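PDB 6DKU: VP35 from Myotis lucifugus, which probably antagonises innate immune signalling, as a homologue of filoviral VP35 found in bat genomes and represented here by its interferon inhibitory domain. Local coordinates for residues Ser38-Ser41 with His42-Gln45; Met48-Phe51 with Asn52-Met56; Ile65-Ile68 with Thr69-Glu73; Gln84-Ser87 with Lys88-Pro92. The protein carries 1 engineered substitution. All coordinates share one frame; numbering follows the deposited sequence.

Contact 1 (Ser38-Ser41 with His42-Gln45); sequences SRDS and HDLQ
Asp-40 caps the N-terminus of helix 41-56: its OD1 accepts weak bonds from the backbone N of His-42 and the backbone N of Asp-43, the latter at 3.5 Å. It is placed there by a chi1 of 69°, which swings the carboxylate back over the first turn. The closely packed part is the inner side. Ser-38 sets its CB against Asp-43 CB at 3.6 Å and lays its hydroxyl end beside the CD2 branch of Leu-44. The polar end of Ser-38 is satisfied by Ala-35 O in the preceding helix, while Leu-44 continues onto Pro-9 and Phe-12. The outer side is looser. His-42 runs alongside Asp-40, their flat groups 61° apart, and its ring leads away to the surface. Arg-39, also exposed, folds back at chi3 so that one face of its guanidinium meets Asp-43 OD2; Arg-39 also makes a cation-pi contact with Tyr-74. Its NH1 is 2.8 Å from Asp-43 OD2, a salt bridge of charges alone because the oxygen stands well out of the guanidinium plane. The same OD2 is gripped a second time, on its anti side, by the backbone N of Arg-39 at 3.0 Å.

Contact 2 (Met48-Phe51 with Asn52-Met56); sequences MDHF and NRELM. Unlike the reference sequence in segment 52-56: Met-56 (reference Thr).
Glu-54 OE2, gripped from the next helix by Ser-67 OG and Arg-71 NH1, is held beyond the NE2 rim of the His-50 ring, above its plane, 3.7 Å from His-50 NE2. That nitrogen probably also bonds Ser-67 OG, though the modelled distance is too short to trust, so the hydroxyl appears to sit between carboxylate and imidazole. A chi1 of -58° puts Glu-54 CG over the ring face in a CH-pi contact, 3.9 Å from the His-50 centroid, and the bend at chi2 (-69°) turns the carboxylate toward the NE2 side. One residue farther along, the pattern recurs without charge: Leu-55 CG stands over one face of Phe-51, 4.3 Å from the centroid, and its CD1 branch extends past CE2 and CZ at the rim. Chi1 of 177° carries the Phe-51 ring along the helix toward Leu-55. At the edge of the same ring comes Asn-52 OD1, 3.6 Å from Phe-51 CD2, with the amide turned well away from the ring plane; the amide nitrogen leans toward Met-48 CG. On the exposed flank Arg-53 curls back, and its guanidinium lies flat above Asp-49 O, 3.7 Å from the plane. Beneath all this, backbone bonds of about 2.9 Å such as Asn-52 N to Met-48 O hold the turns. Tyr-19 meets Phe-51 edge-to-face, and Met-48 packs on Phe-12 and Leu-16. These i to i+4 contacts are those of an alpha-helix, its buried side (Met-48, His-50, Phe-51, Glu-54) packed into the helical bundle of the VP35 interferon inhibitory domain and Arg-53 exposed.

Contact 3 (Ile65-Ile68 with Thr69-Glu73); sequences IISI and TQRCE
Ser-67 and Arg-71 are joined first by the backbone: Arg-71 N donates to Ser-67 O at 2.8 Å, one turn along the helix. The next bond, from Cys-72 N to Ile-68 O, is longer at 3.2 Å and less straight (143°). Gln-70 N divides itself between two acceptors, weakly in both cases, at 3.1 Å from Ile-66 O and 3.2 Å from Ser-67 O. These are the last backbone bonds of helix 61-71, and the chain leaves helical angles at Cys-72.

Among polar side chains, Thr-69 folds its OG1 back over the helix (chi1 67°) toward Ile-66 O. The modelled separation is too short to be trusted, though a hydrogen bond there is likely. Gln-70, bent at chi2, returns its amide so that NE2 donates to Thr-69 OG1 at 3.2 Å (155°); it also donates to Gly-110 O. The hydroxyl of Ser-67 lies obliquely beside the Arg-71 guanidinium, 3.8 Å from NE, but the main partners of both side chains, His-50 and Glu-54, belong to helix 41-56.

Apolar contact is slighter. Ile-68 points its CG2 branch at Cys-72 SG, 4.0 Å away, and the two side chains share His-50 as a neighbour. Farther back, Ile-65 and Thr-69 pack on Leu-30 of helix 26-37, on another side of the helix. Cys-72 is both the first residue beyond one helix and the N-cap of helix 73-76, a helix-to-helix junction within the helical bundle of the domain.

Contact 4 (Gln84-Ser87 with Lys88-Pro92); sequences QVTS and KSQIP
Val-85 faces the second half of the loop and touches Ile-91 through methyl CG2, 3.9 Å from Ile-91 CG1; the two side chains cross at about a right angle. With chi1 at -83° its other methyl, CG1, is turned toward the aliphatic root of Gln-90, 4.2 Å from CB. The backbone of Val-85 is also hydrogen-bonded to Leu-118, which ties this end of the loop to strand 113-119. Thr-86 comes next, at the surface, and sets its CB side obliquely against the amide end of Gln-90. The orientation of that amide is uncertain, so the contact is best read as one of shape.

The loop runs between the two outermost strands of the four-stranded mixed sheet, 82-84 and 100-101, which is the beta part of the VP35 interferon inhibitory domain, and here the chain reverses through overlapping turns. Ser-87 begins the first of them. Its carbonyl O accepts a weak, long bond from Gln-90 N at 3.5 Å, and the extended backbone of Ser-87 gives way at Lys-88 to folded angles. The amide group of Gln-90 sits back over the Ser-87 backbone, as its bend at chi2 allows. On the outer side the hydroxyls of Ser-87 and Ser-89 lie near each other, OG to OG 3.9 Å. An overlapping turn, Lys-88 to Ile-91, with type I angles at Ser-89 and Gln-90, is closed by Ile-91 N on Lys-88 O at 3.1 Å. The Lys-88 side chain touches His-96 and Leu-99. Buried Ile-91 also meets these two residues, as well as Tyr-117 of strand 113-119.

Overall arrangement
Contacts 1, 2 and 3 belong to the helical bundle and contact 4 to the beta part of the domain. Contact 1 opens helix 41-56 and contact 2 lies farther along it, their centres 15 Å apart; the bond from Gln-45 NE2 to Asp-49 OD1 joins them. Contacts 2 and 3, with centres 10 Å apart, meet directly where helices 41-56 and 61-71 pack, through probable polar bonds at Ser-67 and through His-50 CB against Cys-72 SG. Contact 1 stays about 7 Å from contact 3 at the nearest atoms. Contact 4 lies across the chain's centre from the others, its centre 27 to 33 Å from theirs.

Contact 1 (Ser38-Ser41 with His42-Gln45)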
loop_
_atom_site.group_PDB
_atom_site.type_symbol
_atom_site.label_atom_id
_atom_site.label_comp_id
_atom_site.label_asym_id
_atom_site.label_seq_id
_atom_site.Cartn_x
_atom_site.Cartn_y
_atom_site.Cartn_z
ATOM N N SER A 38 4.130 8.228 -2.662
ATOM C CA SER A 38 4.425 8.998 -3.864
ATOM C C SER A 38 4.848 10.429 -3.523
ATOM O O SER A 38 4.448 10.997 -2.504
ATOM C CB SER A 38 3.202 9.027 -4.785
ATOM O OG SER A 38 2.015 9.305 -4.064
ATOM N N ARG A 39 5.647 11.020 -4.411
ATOM C CA ARG A 39 6.240 12.328 -4.168
ATOM C C ARG A 39 5.447 13.475 -4.786
ATOM O O ARG A 39 5.593 14.620 -4.337
ATOM C CB ARG A 39 7.688 12.352 -4.696
ATOM C CG ARG A 39 8.369 10.979 -4.664
ATOM C CD ARG A 39 9.853 10.989 -5.055
ATOM N NE ARG A 39 10.116 11.229 -6.477
ATOM C CZ ARG A 39 9.905 10.348 -7.455
ATOM N NH1 ARG A 39 9.401 9.157 -7.192
ATOM N NH2 ARG A 39 10.179 10.667 -8.709
ATOM N N ASP A 40 4.617 13.197 -5.784
ATOM C CA ASP A 40 3.804 14.206 -6.461
ATOM C C ASP A 40 2.793 13.470 -7.340
ATOM O O ASP A 40 2.684 12.238 -7.287
ATOM C CB ASP A 40 4.672 15.186 -7.256
ATOM C CG ASP A 40 5.343 14.547 -8.473
ATOM O OD1 ASP A 40 5.452 13.301 -8.548
ATOM O OD2 ASP A 40 5.774 15.311 -9.365
ATOM N N SER A 41 2.059 14.232 -8.160
ATOM C CA SER A 41 1.011 13.654 -8.999
ATOM C C SER A 41 1.577 12.722 -10.066
ATOM O O SER A 41 0.892 11.783 -10.495
ATOM C CB SER A 41 0.188 14.770 -9.646
ATOM O OG SER A 41 0.835 15.302 -10.788
ATOM N N HIS A 42 2.821 12.950 -10.491
ATOM C CA HIS A 42 3.417 12.116 -11.527
ATOM C C HIS A 42 3.530 10.661 -11.078
ATOM O O HIS A 42 3.185 9.743 -11.828
ATOM C CB HIS A 42 4.779 12.670 -11.921
ATOM C CG HIS A 42 5.466 11.860 -12.972
ATOM N ND1 HIS A 42 5.047 11.838 -14.286
ATOM C CD2 HIS A 42 6.527 11.021 -12.901
ATOM C CE1 HIS A 42 5.831 11.034 -14.981
ATOM N NE2 HIS A 42 6.737 10.525 -14.165
ATOM N N ASP A 43 4.014 10.427 -9.854
ATOM C CA ASP A 43 4.108 9.054 -9.361
ATOM C C ASP A 43 2.730 8.400 -9.291
ATOM O O ASP A 43 2.565 7.233 -9.672
ATOM C CB ASP A 43 4.780 9.024 -7.988
ATOM C CG ASP A 43 6.213 9.501 -8.029
ATOM O OD1 ASP A 43 6.829 9.486 -9.116
ATOM O OD2 ASP A 43 6.728 9.894 -6.964
ATOM N N LEU A 44 1.728 9.142 -8.811
ATOM C CA LEU A 44 0.372 8.607 -8.774
ATOM C C LEU A 44 -0.122 8.226 -10.165
ATOM O O LEU A 44 -0.780 7.194 -10.324
ATOM C CB LEU A 44 -0.585 9.599 -8.109
ATOM C CG LEU A 44 -0.421 9.866 -6.610
ATOM C CD1 LEU A 44 -1.427 10.897 -6.151
ATOM C CD2 LEU A 44 -0.607 8.584 -5.829
ATOM N N GLN A 45 0.189 9.018 -11.193
ATOM C CA GLN A 45 -0.328 8.629 -12.504
ATOM C C GLN A 45 0.526 7.532 -13.147
ATOM O O GLN A 45 0.037 6.787 -14.003
ATOM C CB GLN A 45 -0.493 9.854 -13.397
ATOM C CG GLN A 45 -1.054 9.529 -14.768
ATOM C CD GLN A 45 -2.571 9.555 -14.764
ATOM O OE1 GLN A 45 -3.182 10.533 -14.335
ATOM N NE2 GLN A 45 -3.188 8.445 -15.188
#

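Contact 2 (Met48-Phe51 with Asn52-Met56)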
loop_
_atom_site.group_PDB
_atom_site.type_symbol
_atom_site.label_atom_id
_atom_site.label_comp_id
_atom_site.label_asym_id
_atom_site.label_seq_id
_atom_site.Cartn_x
_atom_site.Cartn_y
_atom_site.Cartn_z
ATOM N N MET A 48 -1.191 4.613 -11.486
ATOM C CA MET A 48 -2.533 4.455 -12.032
ATOM C C MET A 48 -2.489 3.915 -13.456
ATOM O O MET A 48 -3.269 3.027 -13.821
ATOM C CB MET A 48 -3.263 5.790 -11.994
ATOM C CG MET A 48 -4.584 5.781 -12.720
ATOM S SD MET A 48 -5.907 5.230 -11.636
ATOM C CE MET A 48 -5.799 6.449 -10.327
ATOM N N ASP A 49 -1.593 4.453 -14.281
ATOM C CA ASP A 49 -1.448 3.949 -15.641
ATOM C C ASP A 49 -1.082 2.470 -15.637
ATOM O O ASP A 49 -1.612 1.691 -16.438
ATOM C CB ASP A 49 -0.397 4.768 -16.390
ATOM C CG ASP A 49 -0.891 6.160 -16.763
ATOM O OD1 ASP A 49 -2.127 6.367 -16.800
ATOM O OD2 ASP A 49 -0.036 7.042 -17.020
ATOM N N HIS A 50 -0.188 2.063 -14.730
ATOM C CA HIS A 50 0.187 0.655 -14.640
ATOM C C HIS A 50 -0.991 -0.206 -14.192
ATOM O O HIS A 50 -1.229 -1.287 -14.748
ATOM C CB HIS A 50 1.371 0.497 -13.686
ATOM C CG HIS A 50 1.785 -0.925 -13.463
ATOM N ND1 HIS A 50 2.737 -1.554 -14.236
ATOM C CD2 HIS A 50 1.372 -1.842 -12.555
ATOM C CE1 HIS A 50 2.897 -2.795 -13.811
ATOM N NE2 HIS A 50 2.078 -2.996 -12.793
ATOM N N PHE A 51 -1.729 0.258 -13.181
ATOM C CA PHE A 51 -2.925 -0.438 -12.716
ATOM C C PHE A 51 -3.911 -0.663 -13.858
ATOM O O PHE A 51 -4.382 -1.787 -14.082
ATOM C CB PHE A 51 -3.566 0.379 -11.595
ATOM C CG PHE A 51 -4.847 -0.196 -11.062
ATOM C CD1 PHE A 51 -4.825 -1.252 -10.165
ATOM C CD2 PHE A 51 -6.069 0.347 -11.423
ATOM C CE1 PHE A 51 -5.994 -1.773 -9.658
ATOM C CE2 PHE A 51 -7.246 -0.167 -10.919
ATOM C CZ PHE A 51 -7.210 -1.229 -10.036
ATOM N N ASN A 52 -4.228 0.400 -14.600
ATOM C CA ASN A 52 -5.152 0.261 -15.715
ATOM C C ASN A 52 -4.582 -0.624 -16.815
ATOM O O ASN A 52 -5.339 -1.320 -17.501
ATOM C CB ASN A 52 -5.513 1.637 -16.259
ATOM C CG ASN A 52 -6.290 2.462 -15.260
ATOM O OD1 ASN A 52 -7.116 1.938 -14.518
ATOM N ND2 ASN A 52 -6.034 3.762 -15.239
ATOM N N ARG A 53 -3.261 -0.607 -17.006
ATOM C CA ARG A 53 -2.640 -1.530 -17.953
ATOM C C ARG A 53 -2.907 -2.970 -17.542
ATOM O O ARG A 53 -3.316 -3.800 -18.363
ATOM C CB ARG A 53 -1.133 -1.269 -18.038
ATOM C CG ARG A 53 -0.704 -0.307 -19.135
ATOM C CD ARG A 53 0.824 -0.275 -19.281
ATOM N NE ARG A 53 1.498 0.226 -18.078
ATOM C CZ ARG A 53 1.851 1.496 -17.883
ATOM N NH1 ARG A 53 1.596 2.412 -18.813
ATOM N NH2 ARG A 53 2.458 1.852 -16.753
ATOM N N GLU A 54 -2.698 -3.278 -16.259
ATOM C CA GLU A 54 -2.839 -4.656 -15.805
ATOM C C GLU A 54 -4.293 -5.112 -15.863
ATOM O O GLU A 54 -4.570 -6.249 -16.268
ATOM C CB GLU A 54 -2.251 -4.807 -14.400
ATOM C CG GLU A 54 -0.771 -4.421 -14.295
ATOM C CD GLU A 54 0.159 -5.394 -15.017
ATOM O OE1 GLU A 54 0.199 -5.380 -16.264
ATOM O OE2 GLU A 54 0.852 -6.179 -14.338
ATOM N N LEU A 55 -5.240 -4.232 -15.511
ATOM C CA LEU A 55 -6.647 -4.573 -15.716
ATOM C C LEU A 55 -6.962 -4.785 -17.191
ATOM O O LEU A 55 -7.718 -5.695 -17.546
ATOM C CB LEU A 55 -7.559 -3.494 -15.149
ATOM C CG LEU A 55 -7.484 -3.247 -13.650
ATOM C CD1 LEU A 55 -8.529 -2.211 -13.253
ATOM C CD2 LEU A 55 -7.689 -4.550 -12.932
ATOM N N MET A 56 -6.400 -3.949 -18.064
ATOM C CA MET A 56 -6.584 -4.144 -19.499
ATOM C C MET A 56 -6.081 -5.512 -19.929
ATOM O O MET A 56 -6.694 -6.174 -20.773
ATOM C CB MET A 56 -5.857 -3.045 -20.268
ATOM C CG MET A 56 -6.405 -2.793 -21.646
ATOM S SD MET A 56 -7.857 -1.728 -21.603
ATOM C CE MET A 56 -7.415 -0.543 -20.329
#

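Contact 3 (Ile65-Ile68 with Thr69-Glu73)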
loop_
_atom_site.group_PDB
_atom_site.type_symbol
_atom_site.label_atom_id
_atom_site.label_comp_id
_atom_site.label_asym_id
_atom_site.label_seq_id
_atom_site.Cartn_x
_atom_site.Cartn_y
_atom_site.Cartn_z
ATOM N N ILE A 65 -2.705 -4.276 -8.163
ATOM C CA ILE A 65 -2.168 -3.524 -7.030
ATOM C C ILE A 65 -0.805 -4.070 -6.621
ATOM O O ILE A 65 0.158 -3.311 -6.460
ATOM C CB ILE A 65 -3.162 -3.550 -5.857
ATOM C CG1 ILE A 65 -4.377 -2.684 -6.171
ATOM C CG2 ILE A 65 -2.495 -3.101 -4.574
ATOM C CD1 ILE A 65 -5.572 -3.025 -5.298
ATOM N N ILE A 66 -0.695 -5.394 -6.457
ATOM C CA ILE A 66 0.615 -5.970 -6.139
ATOM C C ILE A 66 1.616 -5.696 -7.261
ATOM O O ILE A 66 2.821 -5.485 -7.023
ATOM C CB ILE A 66 0.459 -7.481 -5.854
ATOM C CG1 ILE A 66 -0.181 -7.707 -4.476
ATOM C CG2 ILE A 66 1.796 -8.191 -5.942
ATOM C CD1 ILE A 66 -0.474 -9.166 -4.153
ATOM N N SER A 67 1.125 -5.655 -8.497
ATOM C CA SER A 67 1.977 -5.489 -9.662
ATOM C C SER A 67 2.618 -4.116 -9.682
ATOM O O SER A 67 3.709 -3.961 -10.240
ATOM C CB SER A 67 1.164 -5.725 -10.938
ATOM O OG SER A 67 1.874 -5.330 -12.101
ATOM N N ILE A 68 1.967 -3.108 -9.090
ATOM C CA ILE A 68 2.616 -1.802 -8.977
ATOM C C ILE A 68 3.849 -1.903 -8.091
ATOM O O ILE A 68 4.916 -1.376 -8.424
ATOM C CB ILE A 68 1.641 -0.725 -8.461
ATOM C CG1 ILE A 68 0.293 -0.731 -9.201
ATOM C CG2 ILE A 68 2.284 0.654 -8.510
ATOM C CD1 ILE A 68 -0.763 0.087 -8.423
ATOM N N THR A 69 3.714 -2.572 -6.943
ATOM C CA THR A 69 4.872 -2.758 -6.069
ATOM C C THR A 69 5.970 -3.572 -6.748
ATOM O O THR A 69 7.151 -3.455 -6.389
ATOM C CB THR A 69 4.463 -3.435 -4.761
ATOM O OG1 THR A 69 4.050 -4.769 -5.050
ATOM C CG2 THR A 69 3.316 -2.682 -4.120
ATOM N N GLN A 70 5.612 -4.396 -7.729
ATOM C CA GLN A 70 6.648 -5.221 -8.346
ATOM C C GLN A 70 7.296 -4.587 -9.578
ATOM O O GLN A 70 8.516 -4.674 -9.744
ATOM C CB GLN A 70 6.072 -6.591 -8.709
ATOM C CG GLN A 70 5.772 -7.445 -7.488
ATOM C CD GLN A 70 6.879 -7.374 -6.461
ATOM O OE1 GLN A 70 7.994 -7.830 -6.706
ATOM N NE2 GLN A 70 6.581 -6.784 -5.311
ATOM N N ARG A 71 6.516 -3.941 -10.441
ATOM C CA ARG A 71 6.982 -3.528 -11.758
ATOM C C ARG A 71 7.274 -2.040 -11.893
ATOM O O ARG A 71 8.142 -1.673 -12.685
ATOM C CB ARG A 71 5.956 -3.931 -12.822
ATOM C CG ARG A 71 5.952 -5.414 -13.141
ATOM C CD ARG A 71 5.596 -5.627 -14.597
ATOM N NE ARG A 71 4.381 -6.423 -14.742
ATOM C CZ ARG A 71 3.772 -6.648 -15.902
ATOM N NH1 ARG A 71 2.670 -7.389 -15.945
ATOM N NH2 ARG A 71 4.261 -6.127 -17.020
ATOM N N CYS A 72 6.578 -1.174 -11.160
ATOM C CA CYS A 72 6.873 0.254 -11.186
ATOM C C CYS A 72 8.094 0.514 -10.317
ATOM O O CYS A 72 8.061 0.283 -9.103
ATOM C CB CYS A 72 5.672 1.061 -10.703
ATOM S SG CYS A 72 4.329 1.152 -11.921
ATOM N N GLU A 73 9.167 1.012 -10.941
ATOM C CA GLU A 73 10.483 0.968 -10.313
ATOM C C GLU A 73 10.573 1.852 -9.075
ATOM O O GLU A 73 11.266 1.491 -8.114
ATOM C CB GLU A 73 11.559 1.361 -11.325
ATOM C CG GLU A 73 12.936 0.825 -10.976
ATOM C CD GLU A 73 12.896 -0.613 -10.467
ATOM O OE1 GLU A 73 12.296 -1.487 -11.135
ATOM O OE2 GLU A 73 13.464 -0.866 -9.384
#

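Contact 4 (Gln84-Ser87 with Lys88-Pro92)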
loop_
_atom_site.group_PDB
_atom_site.type_symbol
_atom_site.label_atom_id
_atom_site.label_comp_id
_atom_site.label_asym_id
_atom_site.label_seq_id
_atom_site.Cartn_x
_atom_site.Cartn_y
_atom_site.Cartn_z
ATOM N N GLN A 84 1.215 5.644 12.891
ATOM C CA GLN A 84 1.334 5.686 14.339
ATOM C C GLN A 84 -0.017 5.363 14.959
ATOM O O GLN A 84 -1.048 5.856 14.493
ATOM C CB GLN A 84 1.841 7.053 14.806
ATOM C CG GLN A 84 3.333 7.236 14.565
ATOM C CD GLN A 84 3.987 8.182 15.552
ATOM O OE1 GLN A 84 3.309 8.904 16.281
ATOM N NE2 GLN A 84 5.315 8.171 15.589
ATOM N N VAL A 85 -0.013 4.516 15.991
ATOM C CA VAL A 85 -1.230 4.150 16.708
ATOM C C VAL A 85 -0.965 4.211 18.204
ATOM O O VAL A 85 0.131 3.872 18.665
ATOM C CB VAL A 85 -1.744 2.748 16.307
ATOM C CG1 VAL A 85 -2.558 2.825 15.026
ATOM C CG2 VAL A 85 -0.591 1.766 16.155
ATOM N N THR A 86 -1.981 4.638 18.960
ATOM C CA THR A 86 -1.841 4.769 20.405
ATOM C C THR A 86 -1.558 3.425 21.072
ATOM O O THR A 86 -0.950 3.384 22.148
ATOM C CB THR A 86 -3.109 5.414 20.989
ATOM O OG1 THR A 86 -3.570 6.446 20.108
ATOM C CG2 THR A 86 -2.804 6.047 22.320
ATOM N N SER A 87 -1.982 2.331 20.445
ATOM C CA SER A 87 -1.814 0.982 20.971
ATOM C C SER A 87 -1.972 -0.012 19.830
ATOM O O SER A 87 -2.378 0.342 18.717
ATOM C CB SER A 87 -2.827 0.681 22.077
ATOM O OG SER A 87 -2.351 -0.339 22.920
ATOM N N LYS A 88 -1.639 -1.273 20.123
ATOM C CA LYS A 88 -1.890 -2.346 19.163
ATOM C C LYS A 88 -3.382 -2.511 18.905
ATOM O O LYS A 88 -3.790 -2.948 17.821
ATOM C CB LYS A 88 -1.281 -3.656 19.674
ATOM C CG LYS A 88 -1.354 -4.846 18.736
ATOM C CD LYS A 88 -0.525 -5.998 19.297
ATOM C CE LYS A 88 -1.151 -7.351 19.001
ATOM N NZ LYS A 88 -0.343 -8.124 18.021
ATOM N N SER A 89 -4.208 -2.126 19.879
ATOM C CA SER A 89 -5.648 -2.336 19.784
ATOM C C SER A 89 -6.287 -1.531 18.656
ATOM O O SER A 89 -7.315 -1.953 18.118
ATOM C CB SER A 89 -6.309 -1.992 21.118
ATOM O OG SER A 89 -5.521 -2.448 22.199
ATOM N N GLN A 90 -5.724 -0.379 18.283
ATOM C CA GLN A 90 -6.299 0.412 17.196
ATOM C C GLN A 90 -5.866 -0.066 15.818
ATOM O O GLN A 90 -6.319 0.488 14.813
ATOM C CB GLN A 90 -5.945 1.895 17.358
ATOM C CG GLN A 90 -6.519 2.475 18.613
ATOM C CD GLN A 90 -5.528 2.469 19.737
ATOM O OE1 GLN A 90 -4.716 1.544 19.850
ATOM N NE2 GLN A 90 -5.672 3.420 20.651
ATOM N N ILE A 91 -4.998 -1.068 15.745
ATOM C CA ILE A 91 -4.712 -1.736 14.480
ATOM C C ILE A 91 -5.879 -2.674 14.202
ATOM O O ILE A 91 -6.291 -3.415 15.107
ATOM C CB ILE A 91 -3.377 -2.499 14.523
ATOM C CG1 ILE A 91 -2.227 -1.567 14.902
ATOM C CG2 ILE A 91 -3.097 -3.161 13.191
ATOM C CD1 ILE A 91 -0.879 -2.267 14.972
ATOM N N PRO A 92 -6.445 -2.663 12.992
ATOM C CA PRO A 92 -7.551 -3.578 12.663
ATOM C C PRO A 92 -7.285 -4.994 13.152
ATOM O O PRO A 92 -6.174 -5.515 13.028
ATOM C CB PRO A 92 -7.615 -3.513 11.134
ATOM C CG PRO A 92 -7.159 -2.118 10.822
ATOM C CD PRO A 92 -6.110 -1.772 11.865
#